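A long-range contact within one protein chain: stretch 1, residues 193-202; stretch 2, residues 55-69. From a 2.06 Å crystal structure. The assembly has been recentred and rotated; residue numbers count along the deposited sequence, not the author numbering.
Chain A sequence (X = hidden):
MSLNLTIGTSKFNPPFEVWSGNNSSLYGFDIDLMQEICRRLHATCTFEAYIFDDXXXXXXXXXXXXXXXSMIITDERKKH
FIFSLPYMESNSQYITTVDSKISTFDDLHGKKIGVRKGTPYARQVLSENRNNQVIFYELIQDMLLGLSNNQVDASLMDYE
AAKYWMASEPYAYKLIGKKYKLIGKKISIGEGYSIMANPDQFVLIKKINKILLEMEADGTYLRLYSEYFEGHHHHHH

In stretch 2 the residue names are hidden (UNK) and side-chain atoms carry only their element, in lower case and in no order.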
# COMPACT_ATOMS: atom_id res chain seq x y z
N TYR A 193 -14.82 1.39 -20.81
CA TYR A 193 -14.06 1.36 -22.06
C TYR A 193 -13.44 -0.02 -22.12
O TYR A 193 -12.91 -0.53 -21.14
CB TYR A 193 -12.97 2.44 -22.08
CG TYR A 193 -13.48 3.86 -22.02
CD1 TYR A 193 -14.44 4.32 -22.92
CD2 TYR A 193 -13.02 4.75 -21.04
CE1 TYR A 193 -14.93 5.62 -22.86
CE2 TYR A 193 -13.50 6.06 -20.97
CZ TYR A 193 -14.46 6.49 -21.88
OH TYR A 193 -14.95 7.77 -21.82
N SER A 194 -13.51 -0.64 -23.30
CA SER A 194 -12.99 -1.99 -23.46
C SER A 194 -12.42 -2.28 -24.84
O SER A 194 -12.61 -1.52 -25.78
CB SER A 194 -14.11 -2.98 -23.14
OG SER A 194 -13.85 -4.25 -23.70
N ILE A 195 -11.71 -3.40 -24.93
CA ILE A 195 -11.12 -3.84 -26.19
C ILE A 195 -12.21 -4.64 -26.90
O ILE A 195 -12.77 -5.58 -26.34
CB ILE A 195 -9.87 -4.70 -25.91
CG1 ILE A 195 -8.82 -3.83 -25.20
CG2 ILE A 195 -9.30 -5.27 -27.20
CD1 ILE A 195 -7.58 -4.58 -24.80
N MSE A 196 -12.51 -4.24 -28.14
CA MSE A 196 -13.57 -4.87 -28.92
C MSE A 196 -13.07 -5.86 -29.97
O MSE A 196 -11.98 -5.71 -30.52
CB MSE A 196 -14.39 -3.77 -29.59
CG MSE A 196 -15.74 -4.16 -30.13
SE MSE A 196 -16.65 -2.57 -30.73
CE MSE A 196 -15.54 -2.19 -32.29
N ALA A 197 -13.87 -6.89 -30.23
CA ALA A 197 -13.49 -7.89 -31.20
C ALA A 197 -14.72 -8.55 -31.80
O ALA A 197 -15.84 -8.30 -31.34
CB ALA A 197 -12.60 -8.94 -30.55
N ASN A 198 -14.52 -9.36 -32.83
CA ASN A 198 -15.63 -10.07 -33.46
C ASN A 198 -16.00 -11.25 -32.55
O ASN A 198 -15.14 -11.79 -31.85
CB ASN A 198 -15.22 -10.56 -34.86
CG ASN A 198 -15.03 -9.41 -35.84
OD1 ASN A 198 -13.96 -9.23 -36.42
ND2 ASN A 198 -16.09 -8.63 -36.04
N PRO A 199 -17.28 -11.64 -32.53
CA PRO A 199 -17.75 -12.75 -31.69
C PRO A 199 -16.92 -14.04 -31.71
O PRO A 199 -16.82 -14.72 -30.69
CB PRO A 199 -19.17 -12.97 -32.19
CG PRO A 199 -19.60 -11.59 -32.55
CD PRO A 199 -18.39 -11.07 -33.31
N ASP A 200 -16.34 -14.38 -32.86
CA ASP A 200 -15.57 -15.61 -32.95
C ASP A 200 -14.15 -15.51 -32.40
O ASP A 200 -13.37 -16.45 -32.53
CB ASP A 200 -15.51 -16.11 -34.40
CG ASP A 200 -14.92 -15.09 -35.35
OD1 ASP A 200 -14.12 -14.24 -34.91
OD2 ASP A 200 -15.24 -15.16 -36.55
N GLN A 201 -13.82 -14.39 -31.78
CA GLN A 201 -12.48 -14.21 -31.24
C GLN A 201 -12.47 -14.34 -29.71
O GLN A 201 -11.61 -13.79 -29.04
CB GLN A 201 -11.92 -12.84 -31.64
CG GLN A 201 -11.92 -12.59 -33.16
CD GLN A 201 -11.20 -11.31 -33.53
OE1 GLN A 201 -9.97 -11.24 -33.46
NE2 GLN A 201 -11.95 -10.29 -33.90
N PHE A 202 -13.44 -15.09 -29.18
CA PHE A 202 -13.55 -15.28 -27.75
C PHE A 202 -12.30 -15.89 -27.10
O PHE A 202 -12.02 -15.62 -25.93
CB PHE A 202 -14.79 -16.13 -27.42
CG PHE A 202 -14.81 -17.48 -28.07
CD1 PHE A 202 -14.08 -18.54 -27.53
CD2 PHE A 202 -15.56 -17.71 -29.22
CE1 PHE A 202 -14.11 -19.80 -28.13
CE2 PHE A 202 -15.59 -18.96 -29.82
CZ PHE A 202 -14.86 -20.01 -29.27
N UNK A 55 -14.04 2.34 -37.57
CA UNK A 55 -13.49 1.23 -36.80
C UNK A 55 -14.38 0.00 -36.79
O UNK A 55 -13.90 -1.13 -36.85
c UNK A 55 -10.72 1.83 -35.49
c UNK A 55 -13.21 1.68 -35.35
c UNK A 55 -11.97 3.07 -33.69
c UNK A 55 -12.00 2.59 -35.13
N UNK A 56 -15.69 0.23 -36.70
CA UNK A 56 -16.66 -0.85 -36.67
C UNK A 56 -16.60 -1.73 -37.93
O UNK A 56 -16.47 -2.95 -37.83
c UNK A 56 -18.26 2.18 -32.92
c UNK A 56 -18.27 2.77 -34.18
c UNK A 56 -18.22 1.98 -35.32
c UNK A 56 -18.17 0.59 -35.23
c UNK A 56 -18.16 0.01 -33.97
c UNK A 56 -18.21 0.79 -32.82
c UNK A 56 -18.05 -0.26 -36.47
N UNK A 57 -16.69 -1.13 -39.13
CA UNK A 57 -16.63 -1.97 -40.33
C UNK A 57 -15.24 -2.59 -40.51
O UNK A 57 -15.12 -3.73 -40.96
c UNK A 57 -17.00 -1.00 -41.45
c UNK A 57 -16.93 0.28 -39.49
c UNK A 57 -16.48 0.31 -40.93
N UNK A 58 -14.20 -1.85 -40.13
CA UNK A 58 -12.83 -2.33 -40.24
C UNK A 58 -12.63 -3.62 -39.44
O UNK A 58 -11.94 -4.54 -39.88
c UNK A 58 -11.86 -1.26 -39.74
N UNK A 59 -13.23 -3.68 -38.25
CA UNK A 59 -13.11 -4.87 -37.42
C UNK A 59 -13.93 -6.02 -38.02
O UNK A 59 -13.46 -7.15 -38.09
c UNK A 59 -13.60 -5.79 -35.04
c UNK A 59 -14.14 -5.36 -33.68
c UNK A 59 -12.20 -6.34 -34.91
c UNK A 59 -13.61 -4.59 -36.00
N UNK A 60 -15.14 -5.71 -38.45
CA UNK A 60 -16.01 -6.72 -39.04
C UNK A 60 -15.39 -7.34 -40.30
O UNK A 60 -15.63 -8.51 -40.59
c UNK A 60 -17.37 -6.12 -39.37
c UNK A 60 -18.31 -7.10 -40.05
c UNK A 60 -19.73 -6.56 -40.15
c UNK A 60 -20.42 -6.54 -38.79
n UNK A 60 -19.77 -5.63 -37.80
N UNK A 61 -14.60 -6.56 -41.03
CA UNK A 61 -13.97 -7.05 -42.26
C UNK A 61 -12.61 -7.69 -41.98
O UNK A 61 -11.88 -8.05 -42.91
c UNK A 61 -13.80 -5.90 -43.27
c UNK A 61 -15.12 -5.26 -43.67
o UNK A 61 -16.13 -5.95 -43.86
n UNK A 61 -15.11 -3.94 -43.83
N UNK A 62 -12.27 -7.82 -40.71
CA UNK A 62 -11.00 -8.42 -40.31
C UNK A 62 -9.78 -7.66 -40.80
O UNK A 62 -8.71 -8.25 -40.99
n UNK A 62 -15.42 -12.67 -37.67
c UNK A 62 -11.60 -10.89 -39.84
n UNK A 62 -15.79 -10.70 -38.76
c UNK A 62 -13.10 -10.64 -39.67
c UNK A 62 -14.97 -11.68 -38.42
c UNK A 62 -10.93 -9.88 -40.78
n UNK A 62 -13.70 -11.68 -38.84
N UNK A 63 -9.93 -6.36 -41.02
CA UNK A 63 -8.81 -5.52 -41.45
C UNK A 63 -7.86 -5.43 -40.26
O UNK A 63 -6.66 -5.20 -40.41
c UNK A 63 -9.30 -4.11 -41.82
o UNK A 63 -9.74 -1.78 -43.58
c UNK A 63 -10.23 -4.05 -43.03
c UNK A 63 -10.64 -2.63 -43.37
o UNK A 63 -11.85 -2.35 -43.43
N UNK A 64 -8.42 -5.62 -39.07
CA UNK A 64 -7.67 -5.59 -37.83
C UNK A 64 -8.16 -6.71 -36.92
O UNK A 64 -9.30 -7.15 -37.02
c UNK A 64 -7.85 -4.25 -37.10
c UNK A 64 -7.34 -3.12 -37.98
c UNK A 64 -9.31 -4.04 -36.76
N UNK A 65 -7.30 -7.15 -36.01
CA UNK A 65 -7.66 -8.23 -35.10
C UNK A 65 -8.48 -7.74 -33.91
O UNK A 65 -9.39 -8.42 -33.44
c UNK A 65 -6.40 -8.92 -34.59
o UNK A 65 -6.18 -10.33 -36.46
o UNK A 65 -4.40 -9.20 -35.84
c UNK A 65 -5.60 -9.53 -35.71
N UNK A 66 -8.14 -6.55 -33.43
CA UNK A 66 -8.81 -5.96 -32.28
C UNK A 66 -8.96 -4.46 -32.47
O UNK A 66 -8.36 -3.87 -33.36
c UNK A 66 -7.74 -7.69 -30.65
c UNK A 66 -9.04 -8.32 -30.16
c UNK A 66 -7.99 -6.23 -31.02
c UNK A 66 -6.65 -7.77 -29.59
N UNK A 67 -9.78 -3.85 -31.61
CA UNK A 67 -9.99 -2.41 -31.64
C UNK A 67 -9.98 -1.87 -30.22
O UNK A 67 -10.58 -2.45 -29.31
c UNK A 67 -11.34 -2.03 -32.30
c UNK A 67 -11.68 -0.59 -31.98
c UNK A 67 -11.25 -2.23 -33.80
N UNK A 68 -9.26 -0.77 -30.03
CA UNK A 68 -9.18 -0.08 -28.75
C UNK A 68 -9.15 1.41 -29.06
O UNK A 68 -8.19 1.93 -29.63
c UNK A 68 -6.64 -0.18 -28.75
c UNK A 68 -6.82 -0.24 -25.65
c UNK A 68 -7.92 0.22 -26.59
c UNK A 68 -7.91 -0.49 -27.95
N UNK A 69 -10.24 2.08 -28.72
CA UNK A 69 -10.38 3.51 -28.95
C UNK A 69 -11.50 3.98 -28.05
O UNK A 69 -12.61 4.24 -28.52
c UNK A 69 -10.73 3.76 -30.41
O HOH W 1 -12.42 -12.59 -36.48
O HOH W 2 -11.46 1.11 -26.25

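Position 55 carries four carbons, forked at the second, and no atom of this side chain comes within 4.5 Å of stretch 1; it is Leu 55, at the head of the helical segment. Position 56 has one carbon followed by a six-carbon ring. Its CA-to-CB bond points away, yet the ring swings back to the CE of Met 196, a selenomethionine. This is Phe 56, with its CD1 3.8 Å from Met 196 CE. At 57, three carbons close a ring onto the backbone nitrogen, which makes Pro 57, and the single carbon at 58 gives Ala 58; both lie out of reach.

Position 59 again has four carbons forked at the second, its CA-to-CB bond toward stretch 1, and unlike 55 it comes close enough to pack against Met 196 and Ala 197. This is Leu 59: its CD2 lies 3.7 Å from Met 196 CE and 3.6 Å from Ala 197 CA. Position 60 has four carbons in a row ending in nitrogen, and its CA-to-CB bond points away; it is Lys 60. Position 61, two carbons with one oxygen and one nitrogen on the second, also points away; it is Asn 61, the first residue to leave helical geometry.

At 62, three carbons, a nitrogen and a carbon bearing two more nitrogens form a guanidinium that reaches Asp 200 and lies with one face over Asn 198 CG. In Arg 62, NH2 makes a salt bridge with Asp 200 OD2 at 2.7 Å, although its hydrogen bond is weak in angle. NH1 donates to Lys 60 O at 2.9 Å, which helps to hold the group in place, and water 1 accepts a weak hydrogen bond from Arg 62 NE and donates to Asp 200 OD1.

Position 63 has three carbons, the third with two oxygens: Glu 63, out of reach. Position 64 has one carbon carrying two others: Val 64, buried but not in contact. Position 65 has two carbons, the second with two oxygens; it is Asp 65, whose backbone O is 4.4 Å from Ala 197 CB.

Position 66 has four carbons forked at the second, and its end approaches Ala 197; it is Leu 66, with CD2 3.6 Å from Ala 197 CB. Position 67, a carbon carrying two others, faces the Met 196 side chain and is Val 67, its CG1 4.2 Å from Met 196 CE. Position 68 has four carbons forked at the first, one arm two carbons long, and packs on Ile 195; it is Ile 68, its CD1 4.1 Å from Ile 195 CG1. The single carbon at 69 is that of Ala 69, pointing away; water 2 bridges its N to Ser 194 O.

The contact is organised around one antiparallel bridge, in which Met 196 N donates to Val 67 O (2.9 Å) and Val 67 N to Met 196 O (3.1 Å). This pairing places the Met 196 side chain among Phe 56, Leu 59 and Val 67, so that strand and helix of stretch 2 share one apolar partner. Beyond the strand, the Arg 62–Asp 200 salt bridge adds a polar attachment at the exposed margin.

Stretch 2 55-69: LFPALKNREVDLVIA
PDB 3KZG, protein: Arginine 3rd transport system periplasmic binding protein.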